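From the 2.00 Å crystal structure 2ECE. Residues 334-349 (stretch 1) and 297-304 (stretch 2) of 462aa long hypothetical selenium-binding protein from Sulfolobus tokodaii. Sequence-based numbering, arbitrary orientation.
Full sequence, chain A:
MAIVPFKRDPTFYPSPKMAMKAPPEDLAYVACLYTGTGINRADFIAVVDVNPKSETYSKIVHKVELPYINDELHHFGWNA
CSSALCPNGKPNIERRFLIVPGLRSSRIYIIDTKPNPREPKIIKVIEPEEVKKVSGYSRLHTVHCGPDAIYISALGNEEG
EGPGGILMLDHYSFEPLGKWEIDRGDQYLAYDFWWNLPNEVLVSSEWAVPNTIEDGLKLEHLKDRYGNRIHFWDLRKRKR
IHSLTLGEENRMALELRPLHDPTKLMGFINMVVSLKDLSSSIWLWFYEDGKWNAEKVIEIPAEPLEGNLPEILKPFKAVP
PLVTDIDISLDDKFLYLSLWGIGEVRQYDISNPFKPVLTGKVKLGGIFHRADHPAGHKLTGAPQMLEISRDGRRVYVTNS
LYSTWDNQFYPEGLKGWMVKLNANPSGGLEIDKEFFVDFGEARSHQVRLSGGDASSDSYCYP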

# COMPACT_ATOMS: atom_id res chain seq x y z
N PHE A 334 10.56 12.93 -4.83
CA PHE A 334 9.84 12.22 -5.90
C PHE A 334 8.57 11.49 -5.47
O PHE A 334 8.48 10.94 -4.37
CB PHE A 334 10.79 11.23 -6.58
CG PHE A 334 11.92 11.90 -7.33
CD1 PHE A 334 11.67 12.60 -8.50
CD2 PHE A 334 13.23 11.83 -6.86
CE1 PHE A 334 12.71 13.24 -9.19
CE2 PHE A 334 14.27 12.47 -7.54
CZ PHE A 334 14.01 13.17 -8.71
N LEU A 335 7.59 11.51 -6.37
CA LEU A 335 6.30 10.86 -6.16
C LEU A 335 6.23 9.79 -7.25
O LEU A 335 6.38 10.09 -8.43
CB LEU A 335 5.18 11.89 -6.34
CG LEU A 335 3.80 11.79 -5.66
CD1 LEU A 335 2.73 12.20 -6.66
CD2 LEU A 335 3.55 10.40 -5.13
N TYR A 336 6.06 8.53 -6.86
CA TYR A 336 5.99 7.46 -7.85
C TYR A 336 4.56 6.94 -7.92
O TYR A 336 3.90 6.80 -6.89
CB TYR A 336 6.93 6.31 -7.49
CG TYR A 336 8.39 6.70 -7.53
CD1 TYR A 336 9.00 7.31 -6.43
CD2 TYR A 336 9.16 6.49 -8.68
CE1 TYR A 336 10.34 7.70 -6.48
CE2 TYR A 336 10.50 6.88 -8.74
CZ TYR A 336 11.08 7.49 -7.64
OH TYR A 336 12.40 7.89 -7.70
N LEU A 337 4.08 6.68 -9.14
CA LEU A 337 2.73 6.16 -9.31
C LEU A 337 2.80 4.92 -10.17
O LEU A 337 3.69 4.77 -11.01
CB LEU A 337 1.81 7.15 -10.05
CG LEU A 337 1.79 8.68 -10.01
CD1 LEU A 337 0.50 9.13 -10.70
CD2 LEU A 337 1.84 9.22 -8.61
N SER A 338 1.84 4.03 -9.97
CA SER A 338 1.76 2.83 -10.78
C SER A 338 0.46 3.00 -11.57
O SER A 338 -0.51 3.58 -11.07
CB SER A 338 1.69 1.57 -9.91
OG SER A 338 0.51 1.56 -9.12
N LEU A 339 0.46 2.55 -12.82
CA LEU A 339 -0.74 2.63 -13.65
C LEU A 339 -1.05 1.18 -13.95
O LEU A 339 -0.48 0.58 -14.87
CB LEU A 339 -0.48 3.40 -14.95
CG LEU A 339 -0.59 4.93 -14.92
CD1 LEU A 339 0.59 5.53 -14.15
CD2 LEU A 339 -0.61 5.47 -16.35
N TRP A 340 -1.94 0.61 -13.15
CA TRP A 340 -2.33 -0.78 -13.27
C TRP A 340 -3.16 -1.09 -14.51
O TRP A 340 -3.30 -2.25 -14.89
CB TRP A 340 -3.09 -1.19 -12.01
CG TRP A 340 -3.24 -2.66 -11.85
CD1 TRP A 340 -2.24 -3.57 -11.65
CD2 TRP A 340 -4.47 -3.39 -11.80
NE1 TRP A 340 -2.77 -4.83 -11.48
CE2 TRP A 340 -4.14 -4.75 -11.57
CE3 TRP A 340 -5.82 -3.04 -11.94
CZ2 TRP A 340 -5.11 -5.74 -11.46
CZ3 TRP A 340 -6.78 -4.03 -11.83
CH2 TRP A 340 -6.42 -5.37 -11.60
N GLY A 341 -3.72 -0.06 -15.13
CA GLY A 341 -4.52 -0.27 -16.32
C GLY A 341 -3.65 -0.17 -17.56
O GLY A 341 -3.48 -1.14 -18.30
N ILE A 342 -3.08 1.01 -17.78
CA ILE A 342 -2.23 1.24 -18.94
C ILE A 342 -0.93 0.43 -18.91
O ILE A 342 -0.51 -0.09 -19.95
CB ILE A 342 -1.93 2.75 -19.07
CG1 ILE A 342 -3.18 3.45 -19.61
CG2 ILE A 342 -0.71 2.98 -19.97
CD1 ILE A 342 -3.18 4.94 -19.45
N GLY A 343 -0.31 0.31 -17.74
CA GLY A 343 0.92 -0.45 -17.63
C GLY A 343 2.19 0.38 -17.47
O GLY A 343 3.13 0.25 -18.26
N GLU A 344 2.24 1.22 -16.44
CA GLU A 344 3.41 2.06 -16.23
C GLU A 344 3.70 2.35 -14.76
O GLU A 344 2.87 2.14 -13.87
CB GLU A 344 3.23 3.42 -16.92
CG GLU A 344 2.93 3.40 -18.42
CD GLU A 344 2.66 4.81 -18.97
OE1 GLU A 344 2.65 5.77 -18.17
OE2 GLU A 344 2.45 4.95 -20.19
N VAL A 345 4.92 2.83 -14.52
CA VAL A 345 5.35 3.29 -13.22
C VAL A 345 5.95 4.62 -13.63
O VAL A 345 6.75 4.68 -14.57
CB VAL A 345 6.47 2.44 -12.58
CG1 VAL A 345 6.95 3.12 -11.30
CG2 VAL A 345 5.97 1.04 -12.24
N ARG A 346 5.52 5.69 -12.97
CA ARG A 346 6.01 7.02 -13.28
C ARG A 346 6.69 7.63 -12.06
O ARG A 346 6.43 7.24 -10.92
CB ARG A 346 4.86 7.94 -13.71
CG ARG A 346 4.13 7.49 -14.96
CD ARG A 346 3.08 8.52 -15.35
NE ARG A 346 2.41 8.15 -16.60
CZ ARG A 346 1.61 8.97 -17.29
NH1 ARG A 346 1.38 10.20 -16.86
NH2 ARG A 346 1.05 8.55 -18.41
N GLN A 347 7.57 8.60 -12.32
CA GLN A 347 8.29 9.31 -11.28
C GLN A 347 8.00 10.79 -11.49
O GLN A 347 8.26 11.34 -12.56
CB GLN A 347 9.80 9.07 -11.40
CG GLN A 347 10.63 9.94 -10.46
CD GLN A 347 12.10 9.96 -10.82
OE1 GLN A 347 12.95 9.51 -10.06
NE2 GLN A 347 12.40 10.48 -12.00
N TYR A 348 7.45 11.44 -10.47
CA TYR A 348 7.16 12.86 -10.55
C TYR A 348 8.01 13.64 -9.57
O TYR A 348 8.07 13.31 -8.38
CB TYR A 348 5.68 13.15 -10.25
CG TYR A 348 4.72 12.77 -11.34
CD1 TYR A 348 4.30 11.45 -11.50
CD2 TYR A 348 4.22 13.74 -12.21
CE1 TYR A 348 3.39 11.11 -12.51
CE2 TYR A 348 3.31 13.41 -13.22
CZ TYR A 348 2.90 12.09 -13.36
OH TYR A 348 2.01 11.75 -14.35
N ASP A 349 8.69 14.66 -10.06
CA ASP A 349 9.52 15.50 -9.20
C ASP A 349 8.52 16.38 -8.46
O ASP A 349 7.76 17.12 -9.08
CB ASP A 349 10.46 16.35 -10.07
CG ASP A 349 11.28 17.33 -9.25
OD1 ASP A 349 12.50 17.44 -9.51
OD2 ASP A 349 10.72 18.00 -8.36
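Stretch 2 (297-304) VIEIPAEP

What backbone shapes meet here? Stretch 1 is a β-hairpin: strand 334-339 runs out, a tight turn reverses the chain, and strand 344-349 returns. Backbone hydrogen bonds pair Leu335 with Tyr348, Leu337 with Arg346 and Leu339 with Glu344, in both directions each time. In the turn, Trp340 to Ile342 take helical angles, and Gly343 has positive phi and psi (106°/57°), where a β-carbon would jam against the preceding carbonyl oxygen. Stretch 2 is extended from Ile298 onward, with residues 297-300 ending a strand that begins earlier in the chain, a break at Pro301 and Ala302, and strand again at Glu303 and Pro304.

How does stretch 2 lie on the hairpin? Its strand 297-300 runs nearly along strand 334-339, with a crossing angle of -19°, and roughly antiparallel to strand 344-349, at 153°. The axes stay 11.2 and 10.7 Å apart at closest approach, and no hydrogen bond links the stretches, so this is packing through side chains rather than an extension of the hairpin's sheet. The CA atoms of Tyr348 and Ile298 lie 9.5 Å apart, those of Leu339 and Ile300 9.4 Å; near the turn the backbones draw closer, with 7.4 Å between Ile342 CA and Glu303 CA.

Which side chains fill the space between? Ile298 and Ile300, both m,t rotamers, point toward the hairpin, while Glu299 between them points away, as alternation along a strand usually gives. Ile298 CD1 sits over the face of the Tyr348 ring, 3.7 Å from the centroid of that Tyr348 ring and 12° off its normal, a CH-pi contact; it also lies 3.9 Å from Leu335 CD1. Two residues along, Ile300 CD1 meets Leu337 CD1 at 3.9 Å, and Ile300 CG2 reaches Leu339 CD2 at 4.1 Å.

How can an arginine share this apolar contact? Ile300 CD1 lies over one face of the Arg346 guanidinium, 3.6 Å from Arg346 NH1, leaving the in-plane N-H groups free for polar partners within the hairpin. Arg346 NE donates to Glu344 OE1 at 2.9 Å in a salt bridge, and Arg346 NH1 donates to Tyr348 OH at 3.0 Å. These bonds tie together three side chains of strand 344-349.

What happens beyond the strand, at the turn? Ile342 points toward stretch 2 and continues the contact past Ile300: its methyl Ile342 CD1 packs 3.7 Å from Glu303 CG and 4.0 Å from Pro301 O.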

# COMPACT_ATOMS: atom_id res chain seq x y z
N VAL A 297 -3.45 17.80 -8.37
CA VAL A 297 -2.17 18.23 -8.92
C VAL A 297 -1.68 17.41 -10.10
O VAL A 297 -0.78 17.83 -10.83
CB VAL A 297 -1.08 18.23 -7.82
CG1 VAL A 297 -1.41 19.30 -6.78
CG2 VAL A 297 -0.99 16.87 -7.15
N ILE A 298 -2.28 16.23 -10.30
CA ILE A 298 -1.92 15.37 -11.42
C ILE A 298 -3.18 14.69 -11.95
O ILE A 298 -4.01 14.21 -11.17
CB ILE A 298 -0.95 14.23 -11.01
CG1 ILE A 298 0.38 14.81 -10.54
CG2 ILE A 298 -0.71 13.31 -12.20
CD1 ILE A 298 1.32 13.75 -9.97
N GLU A 299 -3.33 14.65 -13.27
CA GLU A 299 -4.47 14.00 -13.87
C GLU A 299 -3.96 13.23 -15.08
O GLU A 299 -3.28 13.79 -15.93
CB GLU A 299 -5.53 15.01 -14.31
CG GLU A 299 -6.83 14.36 -14.80
CD GLU A 299 -7.89 15.36 -15.22
OE1 GLU A 299 -8.16 16.32 -14.46
OE2 GLU A 299 -8.47 15.19 -16.31
N ILE A 300 -4.28 11.94 -15.12
CA ILE A 300 -3.85 11.09 -16.21
C ILE A 300 -5.09 10.58 -16.95
O ILE A 300 -5.95 9.95 -16.35
CB ILE A 300 -3.03 9.89 -15.69
CG1 ILE A 300 -1.79 10.41 -14.95
CG2 ILE A 300 -2.62 8.99 -16.86
CD1 ILE A 300 -0.98 9.32 -14.28
N PRO A 301 -5.18 10.87 -18.26
CA PRO A 301 -6.33 10.43 -19.06
C PRO A 301 -6.25 8.97 -19.51
O PRO A 301 -5.18 8.36 -19.53
CB PRO A 301 -6.29 11.39 -20.25
CG PRO A 301 -4.81 11.55 -20.47
CD PRO A 301 -4.30 11.75 -19.04
N ALA A 302 -7.41 8.42 -19.86
CA ALA A 302 -7.48 7.04 -20.33
C ALA A 302 -6.91 7.01 -21.75
O ALA A 302 -6.89 8.04 -22.43
CB ALA A 302 -8.92 6.56 -20.32
N GLU A 303 -6.45 5.84 -22.19
CA GLU A 303 -5.89 5.70 -23.53
C GLU A 303 -6.84 4.93 -24.45
O GLU A 303 -7.13 3.76 -24.21
CB GLU A 303 -4.55 4.97 -23.49
CG GLU A 303 -3.36 5.80 -23.05
CD GLU A 303 -2.91 6.81 -24.10
OE1 GLU A 303 -3.44 6.76 -25.23
OE2 GLU A 303 -2.03 7.64 -23.79
N PRO A 304 -7.35 5.59 -25.50
CA PRO A 304 -8.26 4.89 -26.41
C PRO A 304 -7.60 3.65 -27.03
O PRO A 304 -6.41 3.66 -27.37
CB PRO A 304 -8.63 5.97 -27.44
CG PRO A 304 -7.55 7.04 -27.28
CD PRO A 304 -7.31 7.03 -25.80